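Local structure of heme-binding protein A / AI-2 binding protein A (Helicobacter pylori SS1, 6OFQ) at residues Lys27-Leu33 against Val529-Lys533; Phe68-Thr72 against Lys514-Thr518; Val32-Arg37 against Glu262-Thr267. The protein probably serves as the periplasmic substrate-binding protein of an ABC transporter, capturing peptides such as STSA for uptake. All coordinates share one frame; numbering follows the deposited sequence.

Overall arrangement
The three contacts lie in one region of the chain and touch one another. Interaction 1 is a surface contact near both chain ends, held by one lysine, two waters and an arginine laid over a tyrosine ring. Interaction 3 is buried and uses backbone bonds between parallel strands, with apolar side chains on both faces. The two share Val32 and Leu33, and Leu531 CD2 of interaction 1 packs on Met264 CE of interaction 3. Interaction 2 is partly buried and joins two loops through the ring and hydroxyl of one tyrosine, with a lysine chain packed beside it. It is tied to interaction 1 by Lys514 pairing with Tyr530, and to interaction 3 by Tyr516 packing on Leu265.

Interaction 1 (Lys27-Leu33 against Val529-Lys533); sequences KRFGGVL and VYLEK
Gly30 O is gripped from two directions. Lys533 NZ donates to Gly30 O at 2.9 Å, tilted 21° from the carbonyl plane. A water also donates to this oxygen, gives its other hydrogen to Arg28 O and accepts from Leu531 N. The ammonium of Lys533 turns back on its own segment as well, with NZ 2.7 Å from Leu531 O. The lysine chain bends at chi2 and again at chi4 (59°), which brings its end back to the carbonyl of Gly30. On the way CD passes Lys27 O at 3.3 Å and CE comes equally near Phe29 O. A second water joins Lys27 O to Lys533 N, with a longer bond to Leu531 O. Together the lysine and the two waters link backbone groups that do not bond directly.

Arg28 and Tyr530 form the flat part of the contact. The extended arginine chain runs over one face of the ring, with CG 3.7 Å from the ring centroid, a CH-pi contact. Farther along, NE of Arg28 lies 3.5 Å from CZ of Tyr530. The guanidinium and ring planes are only 11° apart, so the group lies nearly flat over the same face, with Tyr530 CE1 facing its margin. Its NH1 is bonded to Tyr239 OH.

At the other end Leu531 CD1 reaches Val32 O at 3.6 Å. Leu33 CD2 meets Val529 CG1 more loosely, with the two side chains crossing at about a right angle.

The contact ties the N-terminal region to the C-terminus. Strand 530-531 pairs antiparallel with strand 513-514, and strand 32-37 runs beside strand 242-247. Tyr239 makes edge-to-face ring contacts with both Phe29 and Tyr530, and Leu240 packs on Leu33 and Leu531.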
ATOM      1  N   LYS A  27      27.607   2.577 -18.943  1.00 20.41           N
ATOM      2  CA  LYS A  27      27.916   1.277 -18.384  1.00 23.05           C
ATOM      3  C   LYS A  27      26.769   0.702 -17.535  1.00 18.24           C
ATOM      4  O   LYS A  27      26.763  -0.497 -17.242  1.00 19.52           O
ATOM      5  CB  LYS A  27      29.184   1.353 -17.534  1.00 27.57           C
ATOM      6  CG  LYS A  27      30.445   1.760 -18.291  1.00 38.95           C
ATOM      7  CD  LYS A  27      31.684   1.226 -17.569  1.00 47.33           C
ATOM      8  CE  LYS A  27      32.895   2.147 -17.634  1.00 56.15           C
ATOM      9  NZ  LYS A  27      34.068   1.433 -17.051  1.00 61.22           N
ATOM     10  N   ARG A  28      25.840   1.556 -17.089  1.00 15.39           N
ATOM     11  CA  ARG A  28      24.701   1.097 -16.305  1.00 12.43           C
ATOM     12  C   ARG A  28      23.720   0.282 -17.112  1.00 11.68           C
ATOM     13  O   ARG A  28      22.992  -0.527 -16.525  1.00 12.00           O
ATOM     14  CB  ARG A  28      24.002   2.264 -15.627  1.00 11.24           C
ATOM     15  CG  ARG A  28      24.878   2.922 -14.575  1.00 12.24           C
ATOM     16  CD  ARG A  28      24.132   4.053 -13.918  1.00 12.69           C
ATOM     17  NE  ARG A  28      24.876   4.652 -12.823  1.00 12.92           N
ATOM     18  CZ  ARG A  28      24.365   5.495 -11.936  1.00 14.63           C
ATOM     19  NH1 ARG A  28      23.122   5.916 -12.016  1.00 14.99           N
ATOM     20  NH2 ARG A  28      25.167   5.959 -10.990  1.00 15.84           N
ATOM     21  N   PHE A  29      23.604   0.483 -18.418  1.00 10.64           N
ATOM     22  CA  PHE A  29      22.551  -0.137 -19.181  1.00 10.41           C
ATOM     23  C   PHE A  29      22.738  -1.613 -19.475  1.00 10.29           C
ATOM     24  O   PHE A  29      23.895  -2.066 -19.628  1.00 11.57           O
ATOM     25  CB  PHE A  29      22.367   0.590 -20.522  1.00 11.63           C
ATOM     26  CG  PHE A  29      21.717   1.939 -20.383  1.00 10.85           C
ATOM     27  CD1 PHE A  29      22.495   3.051 -20.160  1.00 12.02           C
ATOM     28  CD2 PHE A  29      20.350   2.073 -20.434  1.00 11.14           C
ATOM     29  CE1 PHE A  29      21.895   4.276 -19.967  1.00 12.71           C
ATOM     30  CE2 PHE A  29      19.726   3.299 -20.264  1.00 12.73           C
ATOM     31  CZ  PHE A  29      20.532   4.391 -20.058  1.00 11.15           C
ATOM     32  N   GLY A  30      21.622  -2.330 -19.397  1.00  9.68           N
ATOM     33  CA  GLY A  30      21.595  -3.721 -19.834  1.00  8.79           C
ATOM     34  C   GLY A  30      21.409  -4.676 -18.656  1.00  8.36           C
ATOM     35  O   GLY A  30      22.072  -4.535 -17.598  1.00  9.74           O
ATOM     36  N   GLY A  31      20.599  -5.685 -18.911  1.00  7.87           N
ATOM     37  CA  GLY A  31      20.550  -6.861 -18.047  1.00  7.84           C
ATOM     38  C   GLY A  31      19.183  -7.251 -17.598  1.00  6.87           C
ATOM     39  O   GLY A  31      18.178  -6.570 -17.897  1.00  7.42           O
ATOM     40  N   VAL A  32      19.143  -8.403 -16.934  1.00  6.40           N
ATOM     41  CA  VAL A  32      17.935  -8.987 -16.395  1.00  6.86           C
ATOM     42  C   VAL A  32      18.007  -8.966 -14.872  1.00  6.04           C
ATOM     43  O   VAL A  32      18.941  -9.479 -14.259  1.00  7.64           O
ATOM     44  CB  VAL A  32      17.678 -10.416 -16.898  1.00  7.91           C
ATOM     45  CG1 VAL A  32      16.400 -11.028 -16.350  1.00  8.40           C
ATOM     46  CG2 VAL A  32      17.875 -10.561 -18.391  1.00 10.34           C
ATOM     47  N   LEU A  33      16.960  -8.416 -14.262  1.00  6.13           N
ATOM     48  CA  LEU A  33      16.826  -8.438 -12.809  1.00  5.94           C
ATOM     49  C   LEU A  33      15.779  -9.455 -12.417  1.00  5.71           C
ATOM     50  O   LEU A  33      14.674  -9.456 -12.960  1.00  6.74           O
ATOM     51  CB  LEU A  33      16.388  -7.062 -12.300  1.00  6.58           C
ATOM     52  CG  LEU A  33      16.047  -6.980 -10.808  1.00  6.92           C
ATOM     53  CD1 LEU A  33      17.288  -7.073  -9.956  1.00  7.42           C
ATOM     54  CD2 LEU A  33      15.303  -5.703 -10.442  1.00  7.50           C
ATOM     55  N   VAL A 529      17.173   0.931 -11.296  1.00  5.48           N
ATOM     56  CA  VAL A 529      18.028  -0.191 -10.841  1.00  5.57           C
ATOM     57  C   VAL A 529      18.945  -0.618 -11.982  1.00  6.09           C
ATOM     58  O   VAL A 529      18.522  -0.656 -13.136  1.00  6.79           O
ATOM     59  CB  VAL A 529      17.151  -1.384 -10.386  1.00  5.80           C
ATOM     60  CG1 VAL A 529      18.016  -2.565  -9.942  1.00  5.83           C
ATOM     61  CG2 VAL A 529      16.351  -0.902  -9.190  1.00  6.45           C
ATOM     62  N   TYR A 530      20.200  -0.942 -11.669  1.00  6.53           N
ATOM     63  CA  TYR A 530      21.089  -1.413 -12.735  1.00  6.99           C
ATOM     64  C   TYR A 530      22.015  -2.426 -12.118  1.00  7.15           C
ATOM     65  O   TYR A 530      22.114  -2.615 -10.888  1.00  7.98           O
ATOM     66  CB  TYR A 530      21.902  -0.259 -13.367  1.00  7.14           C
ATOM     67  CG  TYR A 530      22.833   0.490 -12.451  1.00  8.03           C
ATOM     68  CD1 TYR A 530      22.385   1.523 -11.614  1.00  8.05           C
ATOM     69  CD2 TYR A 530      24.156   0.129 -12.314  1.00  8.11           C
ATOM     70  CE1 TYR A 530      23.228   2.191 -10.758  1.00  8.68           C
ATOM     71  CE2 TYR A 530      25.000   0.817 -11.477  1.00  8.80           C
ATOM     72  CZ  TYR A 530      24.567   1.885 -10.709  1.00  9.50           C
ATOM     73  OH  TYR A 530      25.439   2.596  -9.884  1.00 12.71           O
ATOM     74  N   LEU A 531      22.674  -3.150 -13.030  1.00  6.72           N
ATOM     75  CA  LEU A 531      23.654  -4.150 -12.625  1.00  7.52           C
ATOM     76  C   LEU A 531      25.064  -3.657 -12.893  1.00  9.55           C
ATOM     77  O   LEU A 531      25.358  -3.181 -13.986  1.00 10.92           O
ATOM     78  CB  LEU A 531      23.381  -5.426 -13.420  1.00  7.74           C
ATOM     79  CG  LEU A 531      21.949  -5.968 -13.371  1.00  7.09           C
ATOM     80  CD1 LEU A 531      21.842  -7.297 -14.157  1.00  7.66           C
ATOM     81  CD2 LEU A 531      21.452  -6.095 -11.935  1.00  8.21           C
ATOM     82  N   GLU A 532      25.890  -3.735 -11.853  1.00 10.10           N
ATOM     83  CA  GLU A 532      27.192  -3.104 -11.900  1.00 14.08           C
ATOM     84  C   GLU A 532      28.050  -3.919 -12.839  1.00 16.29           C
ATOM     85  O   GLU A 532      28.033  -5.142 -12.790  1.00 16.41           O
ATOM     86  CB  GLU A 532      27.836  -3.070 -10.540  1.00 16.55           C
ATOM     87  CG  GLU A 532      29.106  -2.266 -10.771  1.00 24.35           C
ATOM     88  CD  GLU A 532      29.644  -1.746  -9.476  1.00 31.79           C
ATOM     89  OE1 GLU A 532      30.103  -2.634  -8.713  1.00 35.52           O
ATOM     90  OE2 GLU A 532      29.537  -0.510  -9.307  1.00 41.54           O
ATOM     91  N   LYS A 533      28.753  -3.223 -13.739  1.00 21.66           N
ATOM     92  CA  LYS A 533      29.660  -3.964 -14.634  1.00 29.37           C
ATOM     93  C   LYS A 533      31.019  -3.274 -14.721  1.00 35.48           C
ATOM     94  O   LYS A 533      31.953  -4.075 -14.718  1.00 40.26           O
ATOM     95  CB  LYS A 533      29.145  -4.048 -16.073  1.00 31.39           C
ATOM     96  CG  LYS A 533      27.716  -4.506 -16.242  1.00 27.60           C
ATOM     97  CD  LYS A 533      27.156  -3.754 -17.429  1.00 25.62           C
ATOM     98  CE  LYS A 533      25.694  -4.049 -17.679  1.00 24.04           C
ATOM     99  NZ  LYS A 533      24.728  -3.747 -16.601  1.00 23.14           N
ATOM    100  OXT LYS A 533      31.102  -2.029 -14.805  1.00 38.05           O
TER
HETATM  101  O   HOH W   1      27.537  -0.844 -14.648  1.00 32.21           O
HETATM  102  O   HOH W   2      21.678  -2.733 -15.674  1.00 11.99           O

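Interaction 2 (Phe68-Thr72 against Lys514-Thr518); sequences FKYGT and KGYKT
Tyr70 reaches across to the 514-518 loop with its ring and hydroxyl. From CB the side chain swings CG anti to the backbone N (chi1 -170°), which sends the ring toward Gly515 and Lys517. CD2 lies 4.1 Å from Gly515 O. One atom farther out, CE2 approaches Gly515 O at 3.4 Å, and this oxygen sits at the ring edge, near its plane. CE2 also meets Lys517 CB at 3.8 Å. CZ is 3.7 Å from Lys517 N. At the tip, Lys517 N donates to Tyr70 OH at 3.0 Å in a fairly straight bond, with an N-H...O angle of 161°. Tyr70 OH is also bonded to Val523 O, so two backbone groups hold the hydroxyl. The same oxygen stands over one face of the Tyr516 ring, 3.6 Å from CD1.

The base of Tyr70 is set by a type II beta turn from Lys69 to Thr72, with Gly71 at its third position. Lys69 O accepts from both Thr72 N and Thr72 OG1, which fastens the turn. The turn lies in the loop of the beta hairpin formed by strands 66-68 and 75-85.

Lys517 slants across Tyr70 and runs past Gly71. Its CD rests 3.8 Å from Gly71 CA before the chain leads away. Gly71 O is hydrogen-bonded to Thr519 OG1. Within the loop after strand 513-514, Tyr516 OH bonds Asn524 OD1.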
ATOM      1  N   PHE A  68       6.300  10.256  -7.690  1.00  3.73           N
ATOM      2  CA  PHE A  68       7.233  10.517  -6.566  1.00  4.38           C
ATOM      3  C   PHE A  68       8.641  10.286  -7.055  1.00  4.95           C
ATOM      4  O   PHE A  68       8.983   9.223  -7.612  1.00  5.18           O
ATOM      5  CB  PHE A  68       6.839   9.647  -5.374  1.00  4.81           C
ATOM      6  CG  PHE A  68       5.488  10.044  -4.884  1.00  5.55           C
ATOM      7  CD1 PHE A  68       5.349  11.190  -4.099  1.00  5.57           C
ATOM      8  CD2 PHE A  68       4.397   9.288  -5.182  1.00  5.87           C
ATOM      9  CE1 PHE A  68       4.075  11.589  -3.713  1.00  6.91           C
ATOM     10  CE2 PHE A  68       3.133   9.691  -4.798  1.00  6.11           C
ATOM     11  CZ  PHE A  68       2.964  10.875  -4.128  1.00  6.31           C
ATOM     12  N   LYS A  69       9.511  11.260  -6.874  1.00  4.84           N
ATOM     13  CA  LYS A  69      10.881  11.100  -7.336  1.00  5.65           C
ATOM     14  C   LYS A  69      11.524   9.874  -6.641  1.00  4.79           C
ATOM     15  O   LYS A  69      11.401   9.693  -5.438  1.00  4.46           O
ATOM     16  CB  LYS A  69      11.652  12.367  -6.951  1.00  6.73           C
ATOM     17  CG  LYS A  69      13.148  12.247  -7.190  1.00  8.63           C
ATOM     18  CD  LYS A  69      13.834  13.582  -7.017  1.00 11.47           C
ATOM     19  CE  LYS A  69      15.329  13.395  -7.097  1.00 15.86           C
ATOM     20  NZ  LYS A  69      15.952  14.717  -6.792  1.00 19.39           N
ATOM     21  N   TYR A  70      12.078   8.951  -7.428  1.00  4.52           N
ATOM     22  CA  TYR A  70      12.509   7.671  -6.861  1.00  4.67           C
ATOM     23  C   TYR A  70      13.409   7.770  -5.661  1.00  4.47           C
ATOM     24  O   TYR A  70      14.348   8.584  -5.651  1.00  5.38           O
ATOM     25  CB  TYR A  70      13.097   6.795  -7.988  1.00  4.66           C
ATOM     26  CG  TYR A  70      13.335   5.375  -7.494  1.00  4.32           C
ATOM     27  CD1 TYR A  70      12.246   4.560  -7.221  1.00  4.22           C
ATOM     28  CD2 TYR A  70      14.583   4.889  -7.136  1.00  4.25           C
ATOM     29  CE1 TYR A  70      12.412   3.301  -6.639  1.00  4.28           C
ATOM     30  CE2 TYR A  70      14.735   3.605  -6.620  1.00  4.54           C
ATOM     31  CZ  TYR A  70      13.660   2.808  -6.308  1.00  4.34           C
ATOM     32  OH  TYR A  70      13.806   1.591  -5.730  1.00  4.40           O
ATOM     33  N   GLY A  71      13.024   7.071  -4.599  1.00  4.87           N
ATOM     34  CA  GLY A  71      13.784   7.091  -3.362  1.00  4.52           C
ATOM     35  C   GLY A  71      13.310   8.098  -2.342  1.00  4.57           C
ATOM     36  O   GLY A  71      13.839   8.221  -1.232  1.00  4.90           O
ATOM     37  N   THR A  72      12.283   8.839  -2.747  1.00  4.84           N
ATOM     38  CA  THR A  72      11.816  10.020  -1.984  1.00  4.51           C
ATOM     39  C   THR A  72      10.286   9.987  -1.849  1.00  4.93           C
ATOM     40  O   THR A  72       9.596   9.132  -2.427  1.00  4.38           O
ATOM     41  CB  THR A  72      12.214  11.373  -2.605  1.00  4.84           C
ATOM     42  OG1 THR A  72      11.303  11.735  -3.633  1.00  4.88           O
ATOM     43  CG2 THR A  72      13.637  11.363  -3.068  1.00  5.94           C
ATOM     44  N   LYS A 514      22.420  -2.400  -8.077  1.00  6.19           N
ATOM     45  CA  LYS A 514      22.567  -1.022  -7.625  1.00  6.45           C
ATOM     46  C   LYS A 514      21.339  -0.221  -7.984  1.00  6.14           C
ATOM     47  O   LYS A 514      20.578  -0.591  -8.880  1.00  6.73           O
ATOM     48  CB  LYS A 514      23.695  -0.351  -8.393  1.00  7.61           C
ATOM     49  CG  LYS A 514      25.048  -1.023  -8.262  1.00 10.61           C
ATOM     50  CD  LYS A 514      25.490  -1.097  -6.836  1.00 12.92           C
ATOM     51  CE  LYS A 514      26.877  -1.737  -6.801  1.00 18.54           C
ATOM     52  NZ  LYS A 514      27.419  -1.512  -5.439  1.00 24.11           N
ATOM     53  N   GLY A 515      21.152   0.883  -7.241  1.00  5.52           N
ATOM     54  CA  GLY A 515      20.106   1.819  -7.604  1.00  5.88           C
ATOM     55  C   GLY A 515      18.777   1.603  -6.920  1.00  6.04           C
ATOM     56  O   GLY A 515      17.909   2.497  -7.015  1.00  6.51           O
ATOM     57  N   TYR A 516      18.563   0.425  -6.368  1.00  5.59           N
ATOM     58  CA  TYR A 516      17.329   0.210  -5.625  1.00  5.22           C
ATOM     59  C   TYR A 516      17.384   1.063  -4.361  1.00  5.06           C
ATOM     60  O   TYR A 516      18.440   1.157  -3.739  1.00  5.36           O
ATOM     61  CB  TYR A 516      17.171  -1.256  -5.265  1.00  5.59           C
ATOM     62  CG  TYR A 516      15.880  -1.612  -4.550  1.00  5.23           C
ATOM     63  CD1 TYR A 516      14.716  -1.833  -5.281  1.00  5.62           C
ATOM     64  CD2 TYR A 516      15.805  -1.655  -3.173  1.00  5.32           C
ATOM     65  CE1 TYR A 516      13.545  -2.216  -4.665  1.00  5.38           C
ATOM     66  CE2 TYR A 516      14.637  -2.028  -2.541  1.00  6.12           C
ATOM     67  CZ  TYR A 516      13.506  -2.237  -3.294  1.00  5.82           C
ATOM     68  OH  TYR A 516      12.297  -2.590  -2.684  1.00  7.49           O
ATOM     69  N   LYS A 517      16.224   1.549  -3.947  1.00  4.65           N
ATOM     70  CA  LYS A 517      16.161   2.379  -2.728  1.00  4.95           C
ATOM     71  C   LYS A 517      15.019   1.861  -1.865  1.00  4.89           C
ATOM     72  O   LYS A 517      13.905   1.672  -2.322  1.00  5.84           O
ATOM     73  CB  LYS A 517      16.029   3.854  -3.100  1.00  6.80           C
ATOM     74  CG  LYS A 517      17.352   4.467  -3.538  1.00  9.10           C
ATOM     75  CD  LYS A 517      17.314   5.919  -3.924  1.00 12.41           C
ATOM     76  CE  LYS A 517      18.707   6.435  -4.241  1.00 16.19           C
ATOM     77  NZ  LYS A 517      19.664   5.533  -4.914  1.00 22.63           N
ATOM     78  N   THR A 518      15.294   1.710  -0.566  1.00  4.72           N
ATOM     79  CA  THR A 518      14.262   1.316   0.380  1.00  4.73           C
ATOM     80  C   THR A 518      13.461   2.565   0.901  1.00  5.14           C
ATOM     81  O   THR A 518      12.439   2.403   1.542  1.00  5.96           O
ATOM     82  CB  THR A 518      14.817   0.593   1.638  1.00  5.33           C
ATOM     83  OG1 THR A 518      15.752   1.488   2.274  1.00  5.88           O
ATOM     84  CG2 THR A 518      15.422  -0.733   1.260  1.00  5.81           C
TER

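Interaction 3 (Val32-Arg37 against Glu262-Thr267); sequences VLVFAR and EIMLMT
Phe35 and Leu265 stand side by side on one face of a parallel strand pair. The leucine comes to the edge of the ring, in its plane, with CD2 of Leu265 3.7 Å from CD2 of Phe35. Farther along, Phe35 CZ meets Thr267 CG2 at 3.7 Å. The anti placement of Phe35 CG relative to its backbone N (chi1 175°) brings the ring to both residues, whose side chains it crosses obliquely.

Ala36 and Met266 project to the other face. Ile263 fills in beside them, its CD1 3.9 Å from Ala36 CB. Ile263 CG2 touches Val34 CG1, the two side chains crossing at about a right angle. Met264 reaches toward the start of strand 32-37, bent at its last torsion (67°). Its sulfur accepts a weak bond from Val34 N, and its CE lies 3.4 Å from Val32 O.

Met264 N donates to Val34 O at 2.9 Å, Ala36 N to Leu265 O at the same length, and Thr267 N to Ala36 O at 3.1 Å. Strand 265-266 is one outermost strand of a five-stranded mixed sheet. With strand 242-247 and helix 251-259 it forms a beta-alpha-beta crossover, strand 32-37 lying between the two parallel strands.

The contact combines directional backbone bonds with largely apolar faces. Its charged side chains, Arg37 and Glu262, have salt-bridge partners outside, Glu53 and Arg246, so neither needs one across the contact.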
ATOM      1  N   VAL A  32      19.143  -8.403 -16.934  1.00  6.40           N
ATOM      2  CA  VAL A  32      17.935  -8.987 -16.395  1.00  6.86           C
ATOM      3  C   VAL A  32      18.007  -8.966 -14.872  1.00  6.04           C
ATOM      4  O   VAL A  32      18.941  -9.479 -14.259  1.00  7.64           O
ATOM      5  CB  VAL A  32      17.678 -10.416 -16.898  1.00  7.91           C
ATOM      6  CG1 VAL A  32      16.400 -11.028 -16.350  1.00  8.40           C
ATOM      7  CG2 VAL A  32      17.875 -10.561 -18.391  1.00 10.34           C
ATOM      8  N   LEU A  33      16.960  -8.416 -14.262  1.00  6.13           N
ATOM      9  CA  LEU A  33      16.826  -8.438 -12.809  1.00  5.94           C
ATOM     10  C   LEU A  33      15.779  -9.455 -12.417  1.00  5.71           C
ATOM     11  O   LEU A  33      14.674  -9.456 -12.960  1.00  6.74           O
ATOM     12  CB  LEU A  33      16.388  -7.062 -12.300  1.00  6.58           C
ATOM     13  CG  LEU A  33      16.047  -6.980 -10.808  1.00  6.92           C
ATOM     14  CD1 LEU A  33      17.288  -7.073  -9.956  1.00  7.42           C
ATOM     15  CD2 LEU A  33      15.303  -5.703 -10.442  1.00  7.50           C
ATOM     16  N   VAL A  34      16.158 -10.362 -11.523  1.00  5.82           N
ATOM     17  CA  VAL A  34      15.213 -11.362 -10.945  1.00  6.13           C
ATOM     18  C   VAL A  34      14.880 -10.926  -9.523  1.00  6.87           C
ATOM     19  O   VAL A  34      15.759 -10.967  -8.648  1.00  5.83           O
ATOM     20  CB  VAL A  34      15.747 -12.797 -10.988  1.00  6.91           C
ATOM     21  CG1 VAL A  34      14.637 -13.737 -10.538  1.00  7.43           C
ATOM     22  CG2 VAL A  34      16.100 -13.181 -12.414  1.00  7.17           C
ATOM     23  N   PHE A  35      13.651 -10.476  -9.320  1.00  6.22           N
ATOM     24  CA  PHE A  35      13.151  -9.978  -8.032  1.00  5.98           C
ATOM     25  C   PHE A  35      12.263 -11.098  -7.503  1.00  5.62           C
ATOM     26  O   PHE A  35      11.471 -11.652  -8.267  1.00  7.21           O
ATOM     27  CB  PHE A  35      12.313  -8.746  -8.323  1.00  6.10           C
ATOM     28  CG  PHE A  35      11.603  -8.111  -7.172  1.00  5.61           C
ATOM     29  CD1 PHE A  35      10.332  -8.490  -6.803  1.00  5.89           C
ATOM     30  CD2 PHE A  35      12.132  -7.046  -6.488  1.00  5.90           C
ATOM     31  CE1 PHE A  35       9.669  -7.858  -5.758  1.00  6.14           C
ATOM     32  CE2 PHE A  35      11.479  -6.386  -5.457  1.00  6.63           C
ATOM     33  CZ  PHE A  35      10.226  -6.819  -5.089  1.00  6.97           C
ATOM     34  N   ALA A  36      12.345 -11.365  -6.216  1.00  5.36           N
ATOM     35  CA  ALA A  36      11.460 -12.364  -5.631  1.00  5.05           C
ATOM     36  C   ALA A  36      10.754 -11.782  -4.413  1.00  4.97           C
ATOM     37  O   ALA A  36      11.263 -10.986  -3.635  1.00  4.68           O
ATOM     38  CB  ALA A  36      12.267 -13.607  -5.224  1.00  6.01           C
ATOM     39  N   ARG A  37       9.548 -12.313  -4.211  1.00  4.86           N
ATOM     40  CA  ARG A  37       8.634 -11.866  -3.193  1.00  4.84           C
ATOM     41  C   ARG A  37       7.707 -12.986  -2.800  1.00  4.64           C
ATOM     42  O   ARG A  37       7.663 -14.054  -3.414  1.00  4.40           O
ATOM     43  CB  ARG A  37       7.920 -10.606  -3.653  1.00  4.75           C
ATOM     44  CG  ARG A  37       7.270 -10.664  -5.025  1.00  4.40           C
ATOM     45  CD  ARG A  37       5.995 -11.483  -5.078  1.00  4.61           C
ATOM     46  NE  ARG A  37       5.286 -11.443  -6.364  1.00  4.72           N
ATOM     47  CZ  ARG A  37       4.575 -10.437  -6.863  1.00  4.55           C
ATOM     48  NH1 ARG A  37       4.507  -9.341  -6.153  1.00  4.15           N
ATOM     49  NH2 ARG A  37       4.058 -10.486  -8.054  1.00  5.14           N
ATOM     50  N   GLU A 262      20.019 -17.533  -7.849  1.00  8.02           N
ATOM     51  CA  GLU A 262      18.849 -17.806  -8.652  1.00  9.36           C
ATOM     52  C   GLU A 262      17.934 -16.588  -8.717  1.00  7.80           C
ATOM     53  O   GLU A 262      17.177 -16.362  -9.666  1.00  9.36           O
ATOM     54  CB  GLU A 262      18.127 -19.007  -7.997  1.00 10.91           C
ATOM     55  CG  GLU A 262      16.862 -19.487  -8.636  1.00 15.13           C
ATOM     56  CD  GLU A 262      16.203 -20.643  -7.893  1.00 18.14           C
ATOM     57  OE1 GLU A 262      17.011 -21.574  -7.577  1.00 14.25           O
ATOM     58  OE2 GLU A 262      14.970 -20.499  -7.644  1.00 15.80           O
ATOM     59  N   ILE A 263      17.888 -15.877  -7.595  1.00  7.67           N
ATOM     60  CA  ILE A 263      17.190 -14.568  -7.626  1.00  7.66           C
ATOM     61  C   ILE A 263      18.214 -13.547  -7.134  1.00  6.80           C
ATOM     62  O   ILE A 263      19.271 -13.870  -6.588  1.00  6.86           O
ATOM     63  CB  ILE A 263      15.894 -14.544  -6.779  1.00  8.29           C
ATOM     64  CG1 ILE A 263      16.171 -14.739  -5.293  1.00  9.46           C
ATOM     65  CG2 ILE A 263      14.970 -15.629  -7.305  1.00  8.53           C
ATOM     66  CD1 ILE A 263      16.056 -13.500  -4.486  1.00 12.35           C
ATOM     67  N   MET A 264      17.944 -12.250  -7.311  1.00  5.99           N
ATOM     68  CA  MET A 264      18.931 -11.185  -7.171  1.00  6.37           C
ATOM     69  C   MET A 264      18.570 -10.117  -6.140  1.00  6.41           C
ATOM     70  O   MET A 264      19.438  -9.358  -5.714  1.00  6.04           O
ATOM     71  CB  MET A 264      19.214 -10.526  -8.507  1.00  6.72           C
ATOM     72  CG  MET A 264      19.698 -11.509  -9.572  1.00  6.71           C
ATOM     73  SD  MET A 264      19.468 -10.931 -11.256  1.00  7.93           S
ATOM     74  CE  MET A 264      20.592  -9.583 -11.335  1.00  7.72           C
ATOM     75  N   LEU A 265      17.293 -10.009  -5.815  1.00  5.27           N
ATOM     76  CA  LEU A 265      16.788  -8.945  -4.931  1.00  5.88           C
ATOM     77  C   LEU A 265      15.487  -9.534  -4.395  1.00  6.10           C
ATOM     78  O   LEU A 265      14.695 -10.087  -5.154  1.00  5.52           O
ATOM     79  CB  LEU A 265      16.560  -7.661  -5.733  1.00  7.68           C
ATOM     80  CG  LEU A 265      15.644  -6.532  -5.252  1.00 10.72           C
ATOM     81  CD1 LEU A 265      16.353  -5.908  -4.118  1.00 10.91           C
ATOM     82  CD2 LEU A 265      15.505  -5.476  -6.331  1.00 11.29           C
ATOM     83  N   MET A 266      15.241  -9.384  -3.102  1.00  5.50           N
ATOM     84  CA  MET A 266      14.031  -9.952  -2.502  1.00  5.48           C
ATOM     85  C   MET A 266      13.442  -9.093  -1.397  1.00  4.84           C
ATOM     86  O   MET A 266      14.154  -8.429  -0.645  1.00  5.68           O
ATOM     87  CB  MET A 266      14.213 -11.374  -1.979  1.00  7.31           C
ATOM     88  CG  MET A 266      15.395 -11.467  -1.071  1.00  7.83           C
ATOM     89  SD  MET A 266      15.553 -12.999  -0.117  1.00  9.46           S
ATOM     90  CE  MET A 266      14.310 -12.881   1.176  1.00 10.82           C
ATOM     91  N   THR A 267      12.121  -9.161  -1.271  1.00  5.34           N
ATOM     92  CA  THR A 267      11.446  -8.563  -0.127  1.00  5.50           C
ATOM     93  C   THR A 267      11.072  -9.687   0.828  1.00  5.89           C
ATOM     94  O   THR A 267      11.023 -10.888   0.471  1.00  5.88           O
ATOM     95  CB  THR A 267      10.207  -7.747  -0.585  1.00  5.50           C
ATOM     96  OG1 THR A 267       9.322  -8.615  -1.313  1.00  4.70           O
ATOM     97  CG2 THR A 267      10.712  -6.529  -1.409  1.00  5.70           C
TER